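Long-range contacts in cell division control protein Cdc48 (Mycobacterium smegmatis, PDB 5E7P), which binds adenine nucleotides and probably hydrolyses ATP, as a two-ATPase-domain member of the AAA family related to Cdc48: residues D485-M490 / K532-R537; G521-G526 / E646-V651. All blocks are in the same frame, centred on the assembly; numbering follows the deposited sequence.

Contact 1: residues D485-M490 / K532-R537; sequences DDVGDM and KTFVVR. With ADP (adenosine-5'-diphosphate), chain D.
V487 and M490 meet F534 and V535 beside the adenine of a bound ADP. V487 CG2 lies 3.5 Å from F534 CE2, approaching the ring obliquely, and the two side chains run alongside one another, pointing opposite ways. The valine branch lets one residue touch two groups: CG2 meets the ring, while V487 CG1 lies 4.0 Å from ADP N6. M490's unbranched thioether bends at chi3 (-108°) to set its end methyl between the adenine amine, V535 and the edge of the F534 ring; M490 CE is 3.7 Å from V535 CB and 3.3 Å from ADP N6, a plain van der Waals contact. D486 O also approaches the ring edge, in its plane, 3.6 Å from F534 CE2. One face of the ring takes the ribose, with ADP C2' over its centre. The main-chain N-H and C=O of G488 pair with the adenine: G488 N donates to ADP N1 (3.2 Å), and G488 O accepts from ADP N6 (2.6 Å). At the P-loop end, F534 N donates to ADP O2A at 2.7 Å, and T533 N adds a weak bond to the same oxygen. Further out, K494 holds V487 O. The segments grip opposite ends of one nucleotide, so ADP bridges them with polar bonds that they do not make to each other.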
loop_
_atom_site.group_PDB
_atom_site.type_symbol
_atom_site.label_atom_id
_atom_site.label_comp_id
_atom_site.label_asym_id
_atom_site.label_seq_id
_atom_site.Cartn_x
_atom_site.Cartn_y
_atom_site.Cartn_z
ATOM N N ASP A 485 14.423 -4.296 -7.787
ATOM C CA ASP A 485 14.629 -5.580 -8.454
ATOM C C ASP A 485 13.608 -5.798 -9.570
ATOM O O ASP A 485 13.907 -6.434 -10.580
ATOM C CB ASP A 485 14.567 -6.732 -7.447
ATOM N N ASP A 486 12.405 -5.264 -9.382
ATOM C CA ASP A 486 11.342 -5.382 -10.375
ATOM C C ASP A 486 11.611 -4.467 -11.565
ATOM O O ASP A 486 10.966 -4.574 -12.610
ATOM C CB ASP A 486 9.989 -5.048 -9.747
ATOM C CG ASP A 486 9.686 -5.901 -8.530
ATOM O OD1 ASP A 486 9.984 -7.115 -8.564
ATOM O OD2 ASP A 486 9.157 -5.357 -7.536
ATOM N N VAL A 487 12.570 -3.566 -11.394
ATOM C CA VAL A 487 12.966 -2.650 -12.452
ATOM C C VAL A 487 14.140 -3.220 -13.233
ATOM O O VAL A 487 15.246 -3.347 -12.703
ATOM C CB VAL A 487 13.383 -1.285 -11.883
ATOM C CG1 VAL A 487 14.041 -0.446 -12.960
ATOM C CG2 VAL A 487 12.187 -0.563 -11.283
ATOM N N GLY A 488 13.893 -3.571 -14.491
ATOM C CA GLY A 488 14.950 -4.034 -15.369
ATOM C C GLY A 488 15.751 -2.859 -15.893
ATOM O O GLY A 488 15.183 -1.813 -16.207
ATOM N N ASP A 489 17.068 -3.028 -15.971
ATOM C CA ASP A 489 17.962 -1.987 -16.478
ATOM C C ASP A 489 17.965 -0.723 -15.598
ATOM O O ASP A 489 18.115 -0.807 -14.378
ATOM C CB ASP A 489 17.630 -1.659 -17.945
ATOM C CG ASP A 489 18.564 -0.625 -18.546
ATOM O OD1 ASP A 489 19.793 -0.859 -18.573
ATOM O OD2 ASP A 489 18.053 0.452 -18.932
ATOM N N MET A 490 17.786 0.431 -16.237
ATOM C CA MET A 490 17.934 1.759 -15.648
ATOM C C MET A 490 19.154 1.928 -14.734
ATOM O O MET A 490 19.093 2.628 -13.727
ATOM C CB MET A 490 16.630 2.190 -14.977
ATOM C CG MET A 490 15.464 2.182 -15.955
ATOM S SD MET A 490 14.121 3.285 -15.505
ATOM C CE MET A 490 12.885 2.100 -15.004
ATOM N N LYS A 532 10.474 6.352 -16.121
ATOM C CA LYS A 532 10.744 7.553 -15.335
ATOM C C LYS A 532 9.873 7.628 -14.081
ATOM O O LYS A 532 10.305 8.137 -13.051
ATOM C CB LYS A 532 10.585 8.817 -16.182
ATOM C CG LYS A 532 9.405 8.787 -17.125
ATOM C CD LYS A 532 9.078 10.177 -17.635
ATOM C CE LYS A 532 8.376 10.999 -16.562
ATOM N NZ LYS A 532 7.016 10.465 -16.240
ATOM N N THR A 533 8.653 7.109 -14.163
ATOM C CA THR A 533 7.788 7.023 -12.991
ATOM C C THR A 533 8.024 5.713 -12.241
ATOM O O THR A 533 8.086 5.685 -11.009
ATOM C CB THR A 533 6.296 7.160 -13.377
ATOM O OG1 THR A 533 6.026 8.511 -13.772
ATOM C CG2 THR A 533 5.396 6.801 -12.201
ATOM N N PHE A 534 8.172 4.634 -13.001
ATOM C CA PHE A 534 8.365 3.298 -12.447
ATOM C C PHE A 534 9.556 3.229 -11.491
ATOM O O PHE A 534 9.462 2.649 -10.410
ATOM C CB PHE A 534 8.545 2.292 -13.587
ATOM C CG PHE A 534 8.467 0.858 -13.154
ATOM C CD1 PHE A 534 7.431 0.418 -12.349
ATOM C CD2 PHE A 534 9.416 -0.056 -13.572
ATOM C CE1 PHE A 534 7.351 -0.904 -11.956
ATOM C CE2 PHE A 534 9.342 -1.379 -13.183
ATOM C CZ PHE A 534 8.309 -1.802 -12.370
ATOM N N VAL A 535 10.673 3.827 -11.891
ATOM C CA VAL A 535 11.887 3.775 -11.087
ATOM C C VAL A 535 11.779 4.602 -9.796
ATOM O O VAL A 535 12.400 4.267 -8.787
ATOM C CB VAL A 535 13.132 4.186 -11.908
ATOM C CG1 VAL A 535 13.151 5.689 -12.158
ATOM C CG2 VAL A 535 14.400 3.737 -11.205
ATOM N N VAL A 536 10.980 5.666 -9.826
ATOM C CA VAL A 536 10.769 6.494 -8.643
ATOM C C VAL A 536 9.990 5.718 -7.588
ATOM O O VAL A 536 10.285 5.799 -6.397
ATOM C CB VAL A 536 10.010 7.792 -8.986
ATOM C CG1 VAL A 536 9.670 8.566 -7.726
ATOM C CG2 VAL A 536 10.837 8.652 -9.909
ATOM N N ARG A 537 8.998 4.958 -8.035
ATOM C CA ARG A 537 8.201 4.137 -7.131
ATOM C C ARG A 537 9.035 3.017 -6.524
ATOM O O ARG A 537 8.827 2.632 -5.377
ATOM C CB ARG A 537 6.984 3.565 -7.859
ATOM C CG ARG A 537 5.887 4.588 -8.110
ATOM C CD ARG A 537 4.853 4.051 -9.076
ATOM N NE ARG A 537 3.722 4.957 -9.260
ATOM C CZ ARG A 537 2.795 4.799 -10.200
ATOM N NH1 ARG A 537 1.790 5.659 -10.305
ATOM N NH2 ARG A 537 2.877 3.774 -11.039
HETATM P PB ADP D . 5.546 6.994 -18.192
HETATM O O1B ADP D . 4.762 6.402 -19.338
HETATM O O2B ADP D . 4.789 8.068 -17.449
HETATM O O3B ADP D . 6.969 7.367 -18.541
HETATM P PA ADP D . 6.829 4.707 -17.030
HETATM O O1A ADP D . 7.852 5.004 -18.100
HETATM O O2A ADP D . 7.247 4.622 -15.587
HETATM O O3A ADP D . 5.627 5.779 -17.126
HETATM O "O5'" ADP D . 6.151 3.292 -17.391
HETATM C "C5'" ADP D . 5.231 2.663 -16.501
HETATM C "C4'" ADP D . 5.179 1.171 -16.818
HETATM O "O4'" ADP D . 6.188 0.815 -17.769
HETATM C "C3'" ADP D . 5.428 0.331 -15.576
HETATM O "O3'" ADP D . 4.202 -0.196 -15.064
HETATM C "C2'" ADP D . 6.344 -0.790 -16.023
HETATM O "O2'" ADP D . 5.624 -2.027 -16.077
HETATM C "C1'" ADP D . 6.828 -0.416 -17.415
HETATM N N9 ADP D . 8.294 -0.210 -17.350
HETATM C C8 ADP D . 8.926 0.954 -17.592
HETATM N N7 ADP D . 10.269 0.825 -17.446
HETATM C C5 ADP D . 10.515 -0.450 -17.101
HETATM C C6 ADP D . 11.721 -1.254 -16.796
HETATM N N6 ADP D . 12.954 -0.696 -16.834
HETATM N N1 ADP D . 11.547 -2.556 -16.478
HETATM C C2 ADP D . 10.321 -3.110 -16.436
HETATM N N3 ADP D . 9.182 -2.443 -16.702
HETATM C C4 ADP D . 9.211 -1.130 -17.037
#

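Contact 2: residues G521-G526 / E646-V651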
loop_
_atom_site.group_PDB
_atom_site.type_symbol
_atom_site.label_atom_id
_atom_site.label_comp_id
_atom_site.label_asym_id
_atom_site.label_seq_id
_atom_site.Cartn_x
_atom_site.Cartn_y
_atom_site.Cartn_z
ATOM N N GLY A 521 16.731 19.979 -5.948
ATOM C CA GLY A 521 15.503 19.536 -6.582
ATOM C C GLY A 521 15.801 18.813 -7.881
ATOM O O GLY A 521 16.682 19.214 -8.643
ATOM N N VAL A 522 15.062 17.741 -8.133
ATOM C CA VAL A 522 15.303 16.908 -9.302
ATOM C C VAL A 522 14.137 16.944 -10.285
ATOM O O VAL A 522 12.983 16.747 -9.902
ATOM C CB VAL A 522 15.559 15.447 -8.886
ATOM C CG1 VAL A 522 15.733 14.565 -10.116
ATOM C CG2 VAL A 522 16.781 15.363 -7.978
ATOM N N LEU A 523 14.445 17.203 -11.554
ATOM C CA LEU A 523 13.462 17.042 -12.618
ATOM C C LEU A 523 13.785 15.808 -13.450
ATOM O O LEU A 523 14.781 15.769 -14.170
ATOM C CB LEU A 523 13.398 18.271 -13.523
ATOM C CG LEU A 523 12.405 18.091 -14.679
ATOM C CD1 LEU A 523 10.978 18.015 -14.160
ATOM C CD2 LEU A 523 12.547 19.185 -15.724
ATOM N N LEU A 524 12.931 14.798 -13.338
ATOM C CA LEU A 524 13.111 13.550 -14.058
ATOM C C LEU A 524 12.218 13.564 -15.294
ATOM O O LEU A 524 11.007 13.732 -15.185
ATOM C CB LEU A 524 12.737 12.385 -13.147
ATOM C CG LEU A 524 13.251 10.992 -13.495
ATOM C CD1 LEU A 524 14.762 10.973 -13.523
ATOM C CD2 LEU A 524 12.742 10.007 -12.475
ATOM N N TYR A 525 12.810 13.403 -16.472
ATOM C CA TYR A 525 12.038 13.482 -17.710
ATOM C C TYR A 525 12.524 12.512 -18.781
ATOM O O TYR A 525 13.725 12.303 -18.958
ATOM C CB TYR A 525 12.035 14.914 -18.258
ATOM C CG TYR A 525 13.413 15.447 -18.582
ATOM C CD1 TYR A 525 14.173 16.094 -17.615
ATOM C CD2 TYR A 525 13.954 15.300 -19.852
ATOM C CE1 TYR A 525 15.431 16.578 -17.905
ATOM C CE2 TYR A 525 15.209 15.780 -20.150
ATOM C CZ TYR A 525 15.945 16.419 -19.173
ATOM O OH TYR A 525 17.199 16.901 -19.467
ATOM N N GLY A 526 11.573 11.926 -19.498
ATOM C CA GLY A 526 11.887 11.032 -20.596
ATOM C C GLY A 526 10.643 10.685 -21.386
ATOM O O GLY A 526 9.536 11.042 -20.985
ATOM N N GLU A 646 16.625 21.910 -10.237
ATOM C CA GLU A 646 17.776 22.277 -11.061
ATOM C C GLU A 646 18.614 21.091 -11.544
ATOM O O GLU A 646 19.397 21.219 -12.484
ATOM C CB GLU A 646 18.665 23.280 -10.322
ATOM C CG GLU A 646 19.268 22.750 -9.034
ATOM C CD GLU A 646 20.285 23.708 -8.435
ATOM O OE1 GLU A 646 19.917 24.469 -7.511
ATOM O OE2 GLU A 646 21.451 23.701 -8.891
ATOM N N ARG A 647 18.458 19.942 -10.899
ATOM C CA ARG A 647 19.164 18.744 -11.333
ATOM C C ARG A 647 18.338 18.000 -12.379
ATOM O O ARG A 647 17.414 17.254 -12.045
ATOM C CB ARG A 647 19.485 17.837 -10.144
ATOM C CG ARG A 647 20.199 16.552 -10.522
ATOM C CD ARG A 647 20.974 15.996 -9.344
ATOM N NE ARG A 647 22.088 16.867 -8.986
ATOM C CZ ARG A 647 22.832 16.726 -7.894
ATOM N NH1 ARG A 647 22.583 15.743 -7.039
ATOM N NH2 ARG A 647 23.825 17.574 -7.658
ATOM N N LEU A 648 18.678 18.215 -13.645
ATOM C CA LEU A 648 17.950 17.623 -14.761
ATOM C C LEU A 648 18.450 16.222 -15.087
ATOM O O LEU A 648 19.555 16.054 -15.602
ATOM C CB LEU A 648 18.063 18.513 -16.000
ATOM C CG LEU A 648 16.975 19.563 -16.234
ATOM C CD1 LEU A 648 16.794 20.477 -15.024
ATOM C CD2 LEU A 648 17.295 20.377 -17.481
ATOM N N VAL A 649 17.634 15.219 -14.785
ATOM C CA VAL A 649 17.973 13.843 -15.119
ATOM C C VAL A 649 17.129 13.360 -16.293
ATOM O O VAL A 649 15.909 13.229 -16.184
ATOM C CB VAL A 649 17.769 12.893 -13.927
ATOM C CG1 VAL A 649 18.209 11.482 -14.298
ATOM C CG2 VAL A 649 18.530 13.390 -12.707
ATOM N N PHE A 650 17.788 13.103 -17.418
ATOM C CA PHE A 650 17.107 12.600 -18.604
ATOM C C PHE A 650 17.125 11.075 -18.641
ATOM O O PHE A 650 18.187 10.456 -18.600
ATOM C CB PHE A 650 17.741 13.176 -19.876
ATOM C CG PHE A 650 17.238 12.548 -21.145
ATOM C CD1 PHE A 650 15.879 12.433 -21.389
ATOM C CD2 PHE A 650 18.124 12.086 -22.103
ATOM C CE1 PHE A 650 15.417 11.854 -22.556
ATOM C CE2 PHE A 650 17.668 11.510 -23.273
ATOM C CZ PHE A 650 16.313 11.395 -23.501
ATOM N N VAL A 651 15.939 10.480 -18.706
ATOM C CA VAL A 651 15.812 9.034 -18.826
ATOM C C VAL A 651 15.756 8.648 -20.298
ATOM O O VAL A 651 14.735 8.837 -20.963
ATOM C CB VAL A 651 14.550 8.515 -18.109
ATOM C CG1 VAL A 651 14.407 7.011 -18.300
ATOM C CG2 VAL A 651 14.595 8.873 -16.629
#
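R647 N donates to G521 O at 3.0 Å, opening a run of backbone bonds between two parallel strands at one edge of the five-stranded sheet of a P-loop AAA domain. Donor and acceptor then alternate between the strands: L523 N to R647 O, V649 N to L523 O, Y525 N to V649 O and V651 N to Y525 O, the last at 2.9 Å. G521 O also takes a weak bond from E646 N. Strand 521-525 turns its other polar edge to strand 623-629, whereas 645-650, inclined to it by 24°, is outermost. V522, L524 and V649 are apolar, as suits a face covered by helix 491-506: V522 CG1 touches V649 CG2, and L524 CD1 reaches V649 CG1 at 3.6 Å and V651 CG2 at 3.8 Å. R647 shares this face, but its long chain leads its charged end away. On the face of L523, L648, Y525 and F650, the broad tyrosine ring spans neighbouring residues. Chi1 of 60° sets Y525 CG between the backbone N and carbonyl carbon. The F650 ring is slid aside, its plane at 25°, and F741 is a separate edge-to-face partner. One tyrosine face lies over V649 O and F650 CA, the latter a CH-pi contact 4.1 Å from the Y525 ring centroid.

Both contacts belong to the second nucleotide-binding AAA domain, and they alternate along the chain: strand 521-525 of contact 2 runs into the P-loop, which leads to helix 534-539 of contact 1. Contact 1 is mostly buried around ADP, with the nucleotide supplying polar partners to both of its segments. Contact 2 is bonded directly, backbone to backbone, and is only partly buried because 645-650 borders the sheet and exposes R647. Their centres are about 15 Å apart, yet they touch: L524 CD2 packs against K532 O and V536 CG2, and K532 CB meets V651 CG2. Helix 491-506 packs on both, through V535 in one and L524 in the other.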